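Local coordinates for protein cryptic loci regulator 2 (Schizosaccharomyces pombe 972h-, PDB 5IKJ) that promotes transcriptional silencing upstream of histone deacetylases and is required for nucleosome positioning at heterochromatic loci and for silencing by the SHREC repressor complex, at residues G245-I250 and P258-A263; C331-L336 and E513-R518; N335-F340 and G381-A386; E387-N392 and L492-E497. One frame throughout, in Å; residues are numbered along the deposited sequence.

Contact 1: G245-I250 and P258-A263; sequences GEVVWI and PAIIVA
Ala259 and Ile250 form the tight part of this antiparallel pairing: CB of Ala259 lies 3.5 Å from CG1 of Ile250, closer than carbons usually come. CG1 stands anti to the carbonyl carbon of Ile250 (chi1 -72°), and a lone methyl group on Ala259 is small enough to receive it. On the face shared by Trp249 and Pro258, the indole is also close, its CZ3 being 3.6 Å from CG of Pro258 in an oblique approach. A proline suits this non-hydrogen-bonded pair, because no N-H is called for across it. The indole is fixed from outside by a stack with Trp312 and by a bond from NE1 to the carbonyl of His315. Next to this packed end, Val248 N donates almost straight to Ala259 O (169°), and Ala259 N returns a bond to Val248 O.

Toward Gly245 the side chains draw apart. CG2 of Val247 is 4.4 Å from CD1 of Ile260. Val248 and Ile261 cross at about a right angle, CG1 of Val248 lying 4.1 Å from CG1 of Ile261. Backbone bonds take over here: Ile261 N reaches Glu246 O at 2.9 Å, while Gly245 N donates to Ile261 O. The backbone angles of Gly245 would jam a CB against the preceding carbonyl, which explains the glycine. Glu246 turns its carboxylate elsewhere, to Lys388 N and Arg494. Even this looser end is buried. Beta-branched residues fill much of the ladder, which is that of a beta hairpin, 247-252 with 255-266, within a five-stranded antiparallel sheet.

Contact 2: C331-L336 and E513-R518; sequences CQTWNL and ERTSSR
Trp334 is tied to the 513-518 segment through both its backbone N and its O, and packs its ring on Arg514. Trp334 N donates to Glu513 O at 2.9 Å, and Trp334 O accepts from Thr515 N. Glu513 N adds a longer bond to Gln332 O; the pattern is that of short strand 513-514 running parallel to strand 333-340.

Apolar contact dominates the ring. Its CG sits between the backbone N and the carbonyl carbon (chi1 61°), and CG of Arg514 lies over one face, 3.5 Å from the centroid of the six-membered ring, a CH-pi contact. The methylenes of an arginine suit this face, while its guanidinium goes on to bond the backbone of another protein chain. An alanine in place of Trp334 would probably leave the Arg514 methylenes without their flat support and open a gap beside Phe488, which meets the indole edge-to-face. On the other face of the sheet, the CG2 methyls of Thr333 and Thr515 touch at 3.7 Å.

Water-mediated bonds form the third group. One water donates to Thr333 OG1 and Asn335 OD1 and accepts from Arg518 NH1 at 2.9 Å, in the guanidinium plane. A second accepts from Asn335 ND2 and donates to the carbonyls of Leu336 and Ser516. Thr333 OG1 also bonds Ile330 O, and Arg518 bonds Gly245 O and Gly385 O. Without water, Thr515 OG1 donates to Ser517 O from above that carbonyl plane.

Chemically, this is a seam of few direct strand bonds extended by water, its guanidinium groups bonding onward to other parts of this chain and to another protein.

Contact 3: N335-F340 and G381-A386; sequences NLFGIF and GIFRGA
An antiparallel ladder between strands 333-340 and 377-384 brings Phe337 over Gly381. CG of Phe337 takes the crowded position between backbone N and carbonyl carbon (chi1 56°), which starts the ring toward the partner strand; with chi2 84°, one face lies over Gly381. The carbonyl carbon of that glycine is 3.5 Å above the ring plane toward its rim, and its CA makes a CH-pi contact. Any CB at Gly381 would collide with CZ of Phe337, so only glycine fits beneath the ring. Beside this, Phe337 N donates to Gly381 O at 3.2 Å from above the carbonyl plane, and the return bond from Gly381 N is weak.

Farther along, Phe383 N donates to Asn335 O at 3.1 Å; the reverse bond, Asn335 N to Phe383 O, is weak. Strand 377-384 also pairs with 387-390 and 411-419, which makes it an interior member of the large curled mixed sheet. Segment 381-386 lies in the Clr2 family region assigned to the SH3 clan, and a curled sheet is consistent with that assignment.

Aromatic rings and an amide share one face, aliphatic chains the other. The Phe337 and Phe383 rings approach obliquely with planes at 53°, CE2 of the first being 3.6 Å from CD2 of the second. The Asn335 amide lies beside Phe383, nearly parallel to its ring, with OD1 3.2 Å from CB. Trp390 meets Phe337 edge-to-face. On the opposite face the branched chains of Leu336 and Ile382 cross, CD2 touching CD1 at 3.8 Å, and both rest on Val425 of strand 425-436.

Contact 4: E387-N392 and L492-E497; sequences EKLWIN and LGRWYE
CG of Glu387 stands anti to its carbonyl carbon (chi1 -65°) and the chain then runs out extended (chi2 167°), carrying the carboxylate to Arg494 and Tyr496. Strands 387-390 and 492-494 cross here at 82° without pairing, two members of the curled mixed sheet in the Clr2 region assigned to the SH3 clan.

Each carboxylate oxygen has its own donor. Arg494 N reaches OE1 of Glu387 at 3.0 Å, coming from above the carboxylate plane. Tyr496 meets the acid tip to tip, its OH donating to OE2 over a very short 2.5 Å whose exact length is doubtful. A tyrosine suits the place because its ring covers the Arg494 guanidinium while its hydroxyl reaches the acid. OE1 also lies 3.2 Å from CA of Gly493, where a CB would collide with it. An alanine at Glu387 would probably leave Arg494 N and Tyr496 OH each without its carboxylate oxygen.

Arg494 contributes its aliphatic part to the contact: CG packs on CD2 of Leu389 at 3.7 Å, and CD lies 3.4 Å from Lys388 O. Its charge goes to Glu246 instead, in a salt bridge through NH1, while NH2 bonds to Ser241 O. Over the guanidinium, CE1 of Tyr496 sits 3.4 Å above the centre.

Overall arrangement
From the N terminus, contact 1 comes first, closing a short hairpin within the five-stranded antiparallel sheet before any other contact opens. Contact 2 opens at 331-336 and closes only at 513-518, near the C-terminal end, so its long loop encloses contact 4, while contact 3 starts from the same stretch, sharing Asn335 and Leu336, and closes at 381-386. Contact 4 then opens at 387-392 and closes at 492-497, in series with contact 3. Contacts 2, 3 and 4 all belong to the mixed sheet. The hairpin joins that sheet through Gly245 and Glu246, which reach Arg518 of contact 2 and Lys388 and Arg494 of contact 4, and through Val247 N bonded to Ala386 O.

Contact 1: G245-I250 and P258-A263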
# COMPACT_ATOMS: atom_id res chain seq x y z
N GLY A 245 -1.45 -10.70 8.03
CA GLY A 245 -0.80 -10.72 9.32
C GLY A 245 -1.74 -10.69 10.51
O GLY A 245 -1.27 -10.78 11.65
N GLU A 246 -3.04 -10.57 10.28
CA GLU A 246 -3.99 -10.52 11.39
C GLU A 246 -4.24 -11.91 11.96
O GLU A 246 -4.18 -12.92 11.25
CB GLU A 246 -5.32 -9.91 10.94
CG GLU A 246 -5.24 -8.45 10.53
CD GLU A 246 -6.61 -7.80 10.44
OE1 GLU A 246 -6.79 -6.72 11.03
OE2 GLU A 246 -7.50 -8.38 9.79
N VAL A 247 -4.52 -11.94 13.26
CA VAL A 247 -4.90 -13.16 13.96
C VAL A 247 -6.42 -13.21 14.01
O VAL A 247 -7.07 -12.26 14.48
CB VAL A 247 -4.29 -13.21 15.37
CG1 VAL A 247 -4.88 -14.35 16.19
CG2 VAL A 247 -2.78 -13.34 15.28
N VAL A 248 -7.00 -14.31 13.53
CA VAL A 248 -8.44 -14.43 13.34
C VAL A 248 -8.91 -15.77 13.89
O VAL A 248 -8.11 -16.60 14.33
CB VAL A 248 -8.84 -14.28 11.85
CG1 VAL A 248 -8.27 -13.00 11.26
CG2 VAL A 248 -8.37 -15.49 11.04
N TRP A 249 -10.22 -15.97 13.87
CA TRP A 249 -10.84 -17.25 14.17
C TRP A 249 -11.30 -17.89 12.87
O TRP A 249 -11.98 -17.25 12.06
CB TRP A 249 -12.03 -17.10 15.11
CG TRP A 249 -11.67 -16.85 16.54
CD1 TRP A 249 -11.90 -15.71 17.25
CD2 TRP A 249 -11.01 -17.75 17.44
NE1 TRP A 249 -11.43 -15.84 18.54
CE2 TRP A 249 -10.88 -17.09 18.68
CE3 TRP A 249 -10.52 -19.05 17.32
CZ2 TRP A 249 -10.28 -17.68 19.78
CZ3 TRP A 249 -9.92 -19.64 18.42
CH2 TRP A 249 -9.81 -18.96 19.63
N ILE A 250 -10.91 -19.15 12.66
CA ILE A 250 -11.36 -19.93 11.52
C ILE A 250 -12.46 -20.87 11.97
O ILE A 250 -12.40 -21.45 13.07
CB ILE A 250 -10.19 -20.71 10.88
CG1 ILE A 250 -9.24 -19.75 10.15
CG2 ILE A 250 -10.70 -21.79 9.94
CD1 ILE A 250 -9.91 -18.90 9.09
N PRO A 258 -7.71 -21.17 15.68
CA PRO A 258 -6.92 -19.93 15.65
C PRO A 258 -5.97 -19.93 14.46
O PRO A 258 -5.29 -20.92 14.20
CB PRO A 258 -6.16 -19.95 16.98
CG PRO A 258 -6.69 -21.13 17.75
CD PRO A 258 -7.26 -22.07 16.75
N ALA A 259 -5.93 -18.81 13.74
CA ALA A 259 -5.16 -18.74 12.51
C ALA A 259 -4.62 -17.34 12.32
O ALA A 259 -5.04 -16.39 12.98
CB ALA A 259 -6.02 -19.15 11.30
N ILE A 260 -3.67 -17.22 11.40
CA ILE A 260 -3.11 -15.94 10.99
C ILE A 260 -3.20 -15.85 9.48
O ILE A 260 -2.87 -16.80 8.77
CB ILE A 260 -1.65 -15.76 11.46
CG1 ILE A 260 -1.14 -14.36 11.08
CG2 ILE A 260 -0.75 -16.83 10.86
CD1 ILE A 260 0.01 -13.89 11.94
N ILE A 261 -3.66 -14.70 8.98
CA ILE A 261 -3.71 -14.48 7.54
C ILE A 261 -2.28 -14.38 7.02
O ILE A 261 -1.52 -13.49 7.43
CB ILE A 261 -4.51 -13.22 7.20
CG1 ILE A 261 -5.89 -13.24 7.87
CG2 ILE A 261 -4.66 -13.07 5.68
CD1 ILE A 261 -6.86 -14.29 7.33
N VAL A 262 -1.89 -15.30 6.14
CA VAL A 262 -0.58 -15.28 5.50
C VAL A 262 -0.63 -14.66 4.10
O VAL A 262 0.33 -14.01 3.69
CB VAL A 262 -0.01 -16.70 5.45
CG1 VAL A 262 1.37 -16.69 4.80
CG2 VAL A 262 0.04 -17.31 6.84
N ALA A 263 -1.71 -14.87 3.36
CA ALA A 263 -1.79 -14.43 1.97
C ALA A 263 -3.27 -14.30 1.63
O ALA A 263 -4.14 -14.72 2.38
CB ALA A 263 -1.09 -15.42 1.02

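Contact 2: C331-L336 and E513-R518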
# COMPACT_ATOMS: atom_id res chain seq x y z
N CYS A 331 -1.38 -11.69 20.14
CA CYS A 331 -2.42 -10.68 20.30
C CYS A 331 -2.20 -9.79 21.51
O CYS A 331 -3.10 -9.02 21.87
CB CYS A 331 -3.79 -11.36 20.38
SG CYS A 331 -4.23 -12.22 18.85
N GLN A 332 -1.04 -9.88 22.16
CA GLN A 332 -0.63 -8.93 23.18
C GLN A 332 0.43 -7.96 22.67
O GLN A 332 0.84 -7.07 23.41
CB GLN A 332 -0.10 -9.66 24.42
CG GLN A 332 -1.17 -10.39 25.20
CD GLN A 332 -0.75 -10.65 26.64
OE1 GLN A 332 0.42 -10.87 26.92
NE2 GLN A 332 -1.72 -10.61 27.55
N THR A 333 0.88 -8.12 21.43
CA THR A 333 1.96 -7.31 20.89
C THR A 333 1.42 -6.18 20.03
O THR A 333 0.22 -6.09 19.73
CB THR A 333 2.93 -8.17 20.06
OG1 THR A 333 2.25 -8.68 18.91
CG2 THR A 333 3.47 -9.32 20.88
N TRP A 334 2.33 -5.29 19.63
CA TRP A 334 2.03 -4.26 18.64
C TRP A 334 3.35 -3.80 18.04
O TRP A 334 4.39 -3.84 18.69
CB TRP A 334 1.27 -3.07 19.25
CG TRP A 334 2.02 -2.35 20.34
CD1 TRP A 334 2.02 -2.65 21.67
CD2 TRP A 334 2.87 -1.21 20.18
NE1 TRP A 334 2.82 -1.76 22.36
CE2 TRP A 334 3.35 -0.87 21.47
CE3 TRP A 334 3.28 -0.44 19.09
CZ2 TRP A 334 4.21 0.20 21.68
CZ3 TRP A 334 4.13 0.62 19.30
CH2 TRP A 334 4.59 0.94 20.59
N ASN A 335 3.29 -3.37 16.78
CA ASN A 335 4.49 -2.89 16.10
C ASN A 335 4.12 -1.90 15.01
O ASN A 335 3.23 -2.16 14.20
CB ASN A 335 5.28 -4.06 15.50
CG ASN A 335 4.47 -4.89 14.53
OD1 ASN A 335 3.52 -5.58 14.92
ND2 ASN A 335 4.84 -4.85 13.25
N LEU A 336 4.81 -0.75 15.01
CA LEU A 336 4.68 0.20 13.92
C LEU A 336 5.40 -0.31 12.68
O LEU A 336 6.34 -1.11 12.77
CB LEU A 336 5.27 1.56 14.33
CG LEU A 336 4.52 2.41 15.35
CD1 LEU A 336 5.49 3.35 16.05
CD2 LEU A 336 3.42 3.21 14.67
N GLU A 513 2.97 -5.16 24.81
CA GLU A 513 4.34 -5.51 24.44
C GLU A 513 4.62 -5.01 23.03
O GLU A 513 3.90 -5.36 22.09
CB GLU A 513 4.54 -7.03 24.52
CG GLU A 513 5.97 -7.48 24.23
CD GLU A 513 6.11 -8.99 24.22
OE1 GLU A 513 5.15 -9.69 24.63
OE2 GLU A 513 7.17 -9.49 23.78
N ARG A 514 5.65 -4.19 22.88
CA ARG A 514 6.07 -3.74 21.56
C ARG A 514 7.05 -4.73 20.96
O ARG A 514 7.91 -5.27 21.67
CB ARG A 514 6.71 -2.35 21.61
CG ARG A 514 6.89 -1.74 20.23
CD ARG A 514 7.83 -0.54 20.22
NE ARG A 514 9.17 -0.89 20.68
CZ ARG A 514 9.80 -0.32 21.71
NH1 ARG A 514 9.23 0.65 22.42
NH2 ARG A 514 11.02 -0.72 22.03
N THR A 515 6.92 -4.96 19.66
CA THR A 515 7.85 -5.79 18.92
C THR A 515 8.34 -5.02 17.70
O THR A 515 7.74 -4.03 17.29
CB THR A 515 7.20 -7.12 18.48
OG1 THR A 515 6.16 -6.86 17.54
CG2 THR A 515 6.62 -7.85 19.69
N SER A 516 9.45 -5.50 17.13
CA SER A 516 10.05 -4.85 15.97
C SER A 516 9.39 -5.27 14.66
O SER A 516 9.70 -4.68 13.62
CB SER A 516 11.54 -5.18 15.91
OG SER A 516 11.73 -6.58 15.78
N SER A 517 8.50 -6.25 14.69
CA SER A 517 8.02 -6.89 13.48
C SER A 517 6.88 -7.82 13.84
O SER A 517 6.78 -8.28 14.98
CB SER A 517 9.15 -7.67 12.80
OG SER A 517 8.72 -8.27 11.59
N ARG A 518 6.02 -8.09 12.86
CA ARG A 518 4.98 -9.10 13.06
C ARG A 518 5.60 -10.49 13.17
O ARG A 518 5.20 -11.29 14.02
CB ARG A 518 3.97 -9.06 11.91
CG ARG A 518 2.70 -9.87 12.15
CD ARG A 518 2.05 -9.51 13.48
NE ARG A 518 0.61 -9.75 13.49
CZ ARG A 518 -0.18 -9.47 14.51
NH1 ARG A 518 0.31 -8.93 15.62
NH2 ARG A 518 -1.48 -9.72 14.44
O HOH W 1 2.86 -7.65 16.29
O HOH W 2 7.32 -3.39 12.62

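Contact 3: N335-F340 and G381-A386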
# COMPACT_ATOMS: atom_id res chain seq x y z
N ASN A 335 3.29 -3.37 16.78
CA ASN A 335 4.49 -2.89 16.10
C ASN A 335 4.12 -1.90 15.01
O ASN A 335 3.23 -2.16 14.20
CB ASN A 335 5.28 -4.06 15.50
CG ASN A 335 4.47 -4.89 14.53
OD1 ASN A 335 3.52 -5.58 14.92
ND2 ASN A 335 4.84 -4.85 13.25
N LEU A 336 4.81 -0.75 15.01
CA LEU A 336 4.68 0.20 13.92
C LEU A 336 5.40 -0.31 12.68
O LEU A 336 6.34 -1.11 12.77
CB LEU A 336 5.27 1.56 14.33
CG LEU A 336 4.52 2.41 15.35
CD1 LEU A 336 5.49 3.35 16.05
CD2 LEU A 336 3.42 3.21 14.67
N PHE A 337 4.95 0.15 11.52
CA PHE A 337 5.60 -0.20 10.27
C PHE A 337 5.31 0.87 9.23
O PHE A 337 4.33 1.61 9.33
CB PHE A 337 5.15 -1.58 9.75
CG PHE A 337 3.66 -1.70 9.57
CD1 PHE A 337 3.05 -1.26 8.41
CD2 PHE A 337 2.88 -2.26 10.56
CE1 PHE A 337 1.69 -1.37 8.24
CE2 PHE A 337 1.51 -2.38 10.40
CZ PHE A 337 0.91 -1.93 9.24
N GLY A 338 6.18 0.94 8.22
CA GLY A 338 5.96 1.81 7.09
C GLY A 338 6.24 3.27 7.37
O GLY A 338 5.37 4.13 7.16
N ILE A 339 7.45 3.58 7.84
CA ILE A 339 7.82 4.96 8.09
C ILE A 339 7.90 5.71 6.76
O ILE A 339 8.32 5.15 5.74
CB ILE A 339 9.16 5.04 8.85
CG1 ILE A 339 9.40 6.45 9.37
CG2 ILE A 339 10.31 4.59 7.96
CD1 ILE A 339 10.51 6.54 10.40
N PHE A 340 7.48 6.97 6.77
CA PHE A 340 7.52 7.79 5.56
C PHE A 340 7.60 9.25 5.96
O PHE A 340 7.40 9.62 7.12
CB PHE A 340 6.28 7.54 4.68
CG PHE A 340 5.02 8.10 5.25
CD1 PHE A 340 4.34 7.45 6.27
CD2 PHE A 340 4.49 9.29 4.76
CE1 PHE A 340 3.17 7.97 6.79
CE2 PHE A 340 3.32 9.81 5.28
CZ PHE A 340 2.67 9.15 6.29
N GLY A 381 1.11 2.44 9.22
CA GLY A 381 0.17 1.62 9.96
C GLY A 381 0.81 1.03 11.20
O GLY A 381 1.97 1.29 11.52
N ILE A 382 0.02 0.21 11.89
CA ILE A 382 0.41 -0.36 13.17
C ILE A 382 -0.42 -1.61 13.41
O ILE A 382 -1.64 -1.61 13.22
CB ILE A 382 0.23 0.66 14.31
CG1 ILE A 382 0.81 0.12 15.62
CG2 ILE A 382 -1.25 1.00 14.49
CD1 ILE A 382 0.93 1.18 16.70
N PHE A 383 0.23 -2.70 13.83
CA PHE A 383 -0.48 -3.86 14.32
C PHE A 383 -0.89 -3.61 15.77
O PHE A 383 -0.04 -3.32 16.61
CB PHE A 383 0.39 -5.12 14.25
CG PHE A 383 0.40 -5.78 12.90
CD1 PHE A 383 -0.62 -6.64 12.53
CD2 PHE A 383 1.44 -5.56 12.01
CE1 PHE A 383 -0.61 -7.26 11.30
CE2 PHE A 383 1.45 -6.18 10.77
CZ PHE A 383 0.42 -7.03 10.42
N ARG A 384 -2.18 -3.69 16.05
CA ARG A 384 -2.69 -3.62 17.41
C ARG A 384 -3.19 -5.01 17.78
O ARG A 384 -4.31 -5.38 17.43
CB ARG A 384 -3.80 -2.58 17.55
CG ARG A 384 -4.28 -2.43 18.99
CD ARG A 384 -5.55 -1.62 19.12
NE ARG A 384 -5.93 -1.49 20.52
CZ ARG A 384 -6.51 -2.45 21.24
NH1 ARG A 384 -6.79 -3.62 20.68
NH2 ARG A 384 -6.81 -2.24 22.51
N GLY A 385 -2.35 -5.77 18.48
CA GLY A 385 -2.70 -7.12 18.84
C GLY A 385 -3.07 -7.97 17.64
O GLY A 385 -2.21 -8.27 16.80
N ALA A 386 -4.34 -8.34 17.54
CA ALA A 386 -4.80 -9.22 16.47
C ALA A 386 -5.04 -8.49 15.15
O ALA A 386 -5.06 -9.13 14.10
CB ALA A 386 -6.09 -9.92 16.88

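Contact 4: E387-N392 and L492-E497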
# COMPACT_ATOMS: atom_id res chain seq x y z
N GLU A 387 -5.22 -7.17 15.18
CA GLU A 387 -5.70 -6.42 14.04
C GLU A 387 -4.62 -5.52 13.45
O GLU A 387 -3.68 -5.11 14.15
CB GLU A 387 -6.92 -5.58 14.43
CG GLU A 387 -8.12 -6.41 14.84
CD GLU A 387 -9.20 -5.60 15.53
OE1 GLU A 387 -8.86 -4.60 16.20
OE2 GLU A 387 -10.39 -5.96 15.39
N LYS A 388 -4.76 -5.23 12.17
CA LYS A 388 -3.89 -4.31 11.45
C LYS A 388 -4.62 -2.98 11.26
O LYS A 388 -5.80 -2.95 10.93
CB LYS A 388 -3.51 -4.89 10.09
CG LYS A 388 -2.15 -4.45 9.55
CD LYS A 388 -1.83 -5.18 8.26
CE LYS A 388 -0.41 -4.91 7.78
NZ LYS A 388 0.01 -5.88 6.74
N LEU A 389 -3.90 -1.88 11.48
CA LEU A 389 -4.47 -0.55 11.36
C LEU A 389 -3.62 0.31 10.44
O LEU A 389 -2.39 0.17 10.39
CB LEU A 389 -4.62 0.13 12.72
CG LEU A 389 -5.80 -0.35 13.57
CD1 LEU A 389 -5.68 0.18 14.99
CD2 LEU A 389 -7.12 0.08 12.94
N TRP A 390 -4.28 1.21 9.71
CA TRP A 390 -3.64 2.02 8.70
C TRP A 390 -4.03 3.48 8.84
O TRP A 390 -5.00 3.83 9.53
CB TRP A 390 -4.03 1.58 7.28
CG TRP A 390 -3.61 0.19 6.86
CD1 TRP A 390 -4.35 -0.96 6.98
CD2 TRP A 390 -2.38 -0.18 6.22
NE1 TRP A 390 -3.64 -2.02 6.46
CE2 TRP A 390 -2.44 -1.57 5.99
CE3 TRP A 390 -1.24 0.52 5.83
CZ2 TRP A 390 -1.39 -2.27 5.39
CZ3 TRP A 390 -0.20 -0.18 5.23
CH2 TRP A 390 -0.29 -1.56 5.01
N ILE A 391 -3.27 4.34 8.17
CA ILE A 391 -3.76 5.67 7.83
C ILE A 391 -4.86 5.52 6.78
O ILE A 391 -4.83 4.62 5.94
CB ILE A 391 -2.62 6.56 7.31
CG1 ILE A 391 -1.97 5.96 6.06
CG2 ILE A 391 -1.57 6.77 8.41
CD1 ILE A 391 -0.93 6.84 5.40
N ASN A 392 -5.85 6.41 6.85
CA ASN A 392 -7.03 6.39 5.99
C ASN A 392 -8.01 5.30 6.43
O ASN A 392 -9.00 5.04 5.73
CB ASN A 392 -6.67 6.17 4.51
CG ASN A 392 -7.75 6.65 3.56
OD1 ASN A 392 -8.32 7.73 3.75
ND2 ASN A 392 -8.04 5.85 2.54
N LEU A 492 -9.12 1.30 20.44
CA LEU A 492 -9.62 0.02 20.92
C LEU A 492 -9.54 -1.08 19.88
O LEU A 492 -9.41 -2.25 20.25
CB LEU A 492 -11.07 0.17 21.39
CG LEU A 492 -11.30 1.26 22.45
CD1 LEU A 492 -12.78 1.38 22.79
CD2 LEU A 492 -10.49 0.98 23.71
N GLY A 493 -9.62 -0.74 18.60
CA GLY A 493 -9.52 -1.74 17.56
C GLY A 493 -10.08 -1.20 16.26
O GLY A 493 -10.39 -0.02 16.13
N ARG A 494 -10.20 -2.11 15.29
CA ARG A 494 -10.76 -1.76 14.00
C ARG A 494 -12.26 -1.52 14.10
O ARG A 494 -12.96 -2.12 14.93
CB ARG A 494 -10.51 -2.86 12.98
CG ARG A 494 -9.07 -3.03 12.53
CD ARG A 494 -8.95 -4.15 11.51
NE ARG A 494 -9.91 -3.98 10.42
CZ ARG A 494 -10.06 -4.84 9.41
NH1 ARG A 494 -9.31 -5.93 9.34
NH2 ARG A 494 -10.96 -4.59 8.47
N TRP A 495 -12.75 -0.63 13.25
CA TRP A 495 -14.17 -0.54 12.95
C TRP A 495 -14.47 -1.44 11.76
O TRP A 495 -13.76 -1.39 10.75
CB TRP A 495 -14.58 0.90 12.65
CG TRP A 495 -16.00 1.08 12.20
CD1 TRP A 495 -17.08 1.36 12.98
CD2 TRP A 495 -16.49 0.99 10.85
NE1 TRP A 495 -18.22 1.45 12.21
CE2 TRP A 495 -17.88 1.23 10.90
CE3 TRP A 495 -15.89 0.73 9.62
CZ2 TRP A 495 -18.68 1.22 9.76
CZ3 TRP A 495 -16.69 0.72 8.48
CH2 TRP A 495 -18.07 0.96 8.56
N TYR A 496 -15.50 -2.26 11.88
CA TYR A 496 -15.89 -3.18 10.82
C TYR A 496 -17.23 -2.75 10.23
O TYR A 496 -18.10 -2.21 10.92
CB TYR A 496 -15.98 -4.62 11.33
CG TYR A 496 -14.67 -5.19 11.81
CD1 TYR A 496 -13.73 -5.67 10.91
CD2 TYR A 496 -14.37 -5.26 13.17
CE1 TYR A 496 -12.53 -6.20 11.35
CE2 TYR A 496 -13.18 -5.78 13.61
CZ TYR A 496 -12.26 -6.25 12.70
OH TYR A 496 -11.07 -6.78 13.13
N GLU A 497 -17.39 -3.01 8.93
CA GLU A 497 -18.63 -2.69 8.25
C GLU A 497 -19.79 -3.38 8.97
O GLU A 497 -19.60 -4.44 9.58
CB GLU A 497 -18.57 -3.12 6.78
CG GLU A 497 -17.58 -2.32 5.93
CD GLU A 497 -16.13 -2.65 6.23
OE1 GLU A 497 -15.88 -3.63 6.97
OE2 GLU A 497 -15.24 -1.94 5.72